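Local coordinates for protein putative zinc protease (Bordetella pertussis, PDB 3IH6) that is probably part of a zinc-dependent metalloendopeptidase of the M16 peptidase family, of which this chain is a fragment matching the family's inactive domain, at residues Ala29-Pro34 with Ala85-Gln90. Sequence-based numbering, arbitrary orientation.
Sequences AMYHLP and AMFGAQ
Strands 26-32 and 84-90 are antiparallel neighbours inside the five-stranded antiparallel sheet of this M16-family domain. Four backbone hydrogen bonds join them in two pairs. A29 N gives to F87 O at 2.8 Å, and F87 N returns a nearly straight bond (173°) to A29 O. Y31 N reaches A85 O at 2.9 Å, nearly along the C=O axis. A85 N meets Y31 O at 2.8 Å from above the carbonyl plane. M30 and M86 form the non-hydrogen-bonded pair between them. Both are selenomethionines with CG anti to the backbone N. M86 runs out extended, whereas M30 bends at chi2 and chi3. This sets M30 SE 3.6 Å from M86 CB, and the two side chains cross obliquely. A29, Y31, A85 and F87 share the other face. There A29, Y31 and F87 pack on helix 97-109, and F87 also touches helix 39-52. The Y31 and F87 side chains cross at about a right angle, with Y31 CD2 at the F87 ring edge, 4.1 Å from F87 CD2. Y31 OH is hydrogen-bonded to E109. Beyond the strand end, L33 CD2 rests on A85 CB at 4.0 Å. The paired amides are thus satisfied within the sheet, while M30 and M86 meet W155 of a second subunit.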
loop_
_atom_site.group_PDB
_atom_site.type_symbol
_atom_site.label_atom_id
_atom_site.label_comp_id
_atom_site.label_asym_id
_atom_site.label_seq_id
_atom_site.Cartn_x
_atom_site.Cartn_y
_atom_site.Cartn_z
ATOM N N ALA E 29 -15.103 9.810 25.090
ATOM C CA ALA E 29 -15.746 8.855 25.978
ATOM C C ALA E 29 -15.352 7.386 25.661
ATOM O O ALA E 29 -15.526 6.903 24.534
ATOM C CB ALA E 29 -17.260 9.028 25.960
HETATM N N MSE E 30 -14.843 6.694 26.678
HETATM C CA MSE E 30 -14.441 5.289 26.553
HETATM C C MSE E 30 -15.474 4.307 27.114
HETATM O O MSE E 30 -16.027 4.514 28.200
HETATM C CB MSE E 30 -13.121 5.058 27.299
HETATM C CG MSE E 30 -12.350 3.839 26.818
HETATM SE SE MSE E 30 -11.371 4.393 25.235
HETATM C CE MSE E 30 -10.625 6.079 25.982
ATOM N N TYR E 31 -15.675 3.210 26.382
ATOM C CA TYR E 31 -16.576 2.147 26.764
ATOM C C TYR E 31 -15.861 0.798 26.549
ATOM O O TYR E 31 -14.845 0.724 25.822
ATOM C CB TYR E 31 -17.827 2.203 25.897
ATOM C CG TYR E 31 -18.652 3.459 26.015
ATOM C CD1 TYR E 31 -19.774 3.521 26.878
ATOM C CD2 TYR E 31 -18.333 4.586 25.275
ATOM C CE1 TYR E 31 -20.564 4.700 26.989
ATOM C CE2 TYR E 31 -19.100 5.774 25.387
ATOM C CZ TYR E 31 -20.215 5.818 26.250
ATOM O OH TYR E 31 -20.961 6.986 26.314
ATOM N N HIS E 32 -16.352 -0.271 27.160
ATOM C CA HIS E 32 -15.764 -1.597 26.884
ATOM C C HIS E 32 -16.472 -2.460 25.837
ATOM O O HIS E 32 -17.671 -2.337 25.649
ATOM C CB HIS E 32 -15.426 -2.399 28.155
ATOM C CG HIS E 32 -16.609 -2.985 28.866
ATOM N ND1 HIS E 32 -17.155 -2.404 29.995
ATOM C CD2 HIS E 32 -17.292 -4.142 28.673
ATOM C CE1 HIS E 32 -18.135 -3.171 30.456
ATOM N NE2 HIS E 32 -18.237 -4.233 29.675
ATOM N N LEU E 33 -15.717 -3.326 25.159
ATOM C CA LEU E 33 -16.283 -4.231 24.143
ATOM C C LEU E 33 -16.839 -5.489 24.788
ATOM O O LEU E 33 -16.332 -5.896 25.816
ATOM C CB LEU E 33 -15.202 -4.648 23.118
ATOM C CG LEU E 33 -14.514 -3.523 22.317
ATOM C CD1 LEU E 33 -13.319 -4.020 21.520
ATOM C CD2 LEU E 33 -15.491 -2.774 21.441
ATOM N N PRO E 34 -17.864 -6.121 24.167
ATOM C CA PRO E 34 -18.186 -7.529 24.432
ATOM C C PRO E 34 -16.991 -8.411 24.061
ATOM O O PRO E 34 -16.121 -7.984 23.295
ATOM C CB PRO E 34 -19.299 -7.852 23.413
ATOM C CG PRO E 34 -19.854 -6.532 22.996
ATOM C CD PRO E 34 -18.769 -5.514 23.170
ATOM N N ALA E 85 -14.039 0.578 23.177
ATOM C CA ALA E 85 -14.606 1.369 22.097
ATOM C C ALA E 85 -14.336 2.787 22.530
ATOM O O ALA E 85 -14.564 3.139 23.700
ATOM C CB ALA E 85 -16.108 1.128 21.933
HETATM N N MSE E 86 -13.848 3.595 21.591
HETATM C CA MSE E 86 -13.552 4.968 21.856
HETATM C C MSE E 86 -14.262 5.926 20.893
HETATM O O MSE E 86 -14.047 5.872 19.683
HETATM C CB MSE E 86 -12.037 5.180 21.762
HETATM C CG MSE E 86 -11.657 6.462 22.259
HETATM SE SE MSE E 86 -9.800 6.808 21.886
HETATM C CE MSE E 86 -9.754 8.386 22.965
ATOM N N PHE E 87 -15.081 6.818 21.444
ATOM C CA PHE E 87 -15.710 7.856 20.653
ATOM C C PHE E 87 -15.177 9.186 21.117
ATOM O O PHE E 87 -14.817 9.364 22.290
ATOM C CB PHE E 87 -17.231 7.811 20.769
ATOM C CG PHE E 87 -17.820 6.477 20.370
ATOM C CD1 PHE E 87 -18.030 6.171 19.035
ATOM C CD2 PHE E 87 -18.111 5.515 21.326
ATOM C CE1 PHE E 87 -18.532 4.945 18.663
ATOM C CE2 PHE E 87 -18.654 4.248 20.947
ATOM C CZ PHE E 87 -18.846 3.971 19.626
ATOM N N GLY E 88 -15.100 10.145 20.203
ATOM C CA GLY E 88 -14.695 11.464 20.665
ATOM C C GLY E 88 -15.017 12.558 19.697
ATOM O O GLY E 88 -15.592 12.315 18.638
ATOM N N ALA E 89 -14.668 13.781 20.073
ATOM C CA ALA E 89 -14.917 14.920 19.208
ATOM C C ALA E 89 -13.710 15.798 19.203
ATOM O O ALA E 89 -13.012 15.913 20.213
ATOM C CB ALA E 89 -16.193 15.717 19.626
ATOM N N GLN E 90 -13.473 16.404 18.043
ATOM C CA GLN E 90 -12.377 17.308 17.825
ATOM C C GLN E 90 -12.944 18.720 17.976
ATOM O O GLN E 90 -13.932 19.056 17.327
ATOM C CB GLN E 90 -11.882 17.084 16.394
ATOM C CG GLN E 90 -10.434 17.416 16.165
ATOM C CD GLN E 90 -10.010 17.239 14.708
ATOM O OE1 GLN E 90 -10.839 17.176 13.800
ATOM N NE2 GLN E 90 -8.716 17.166 14.489
#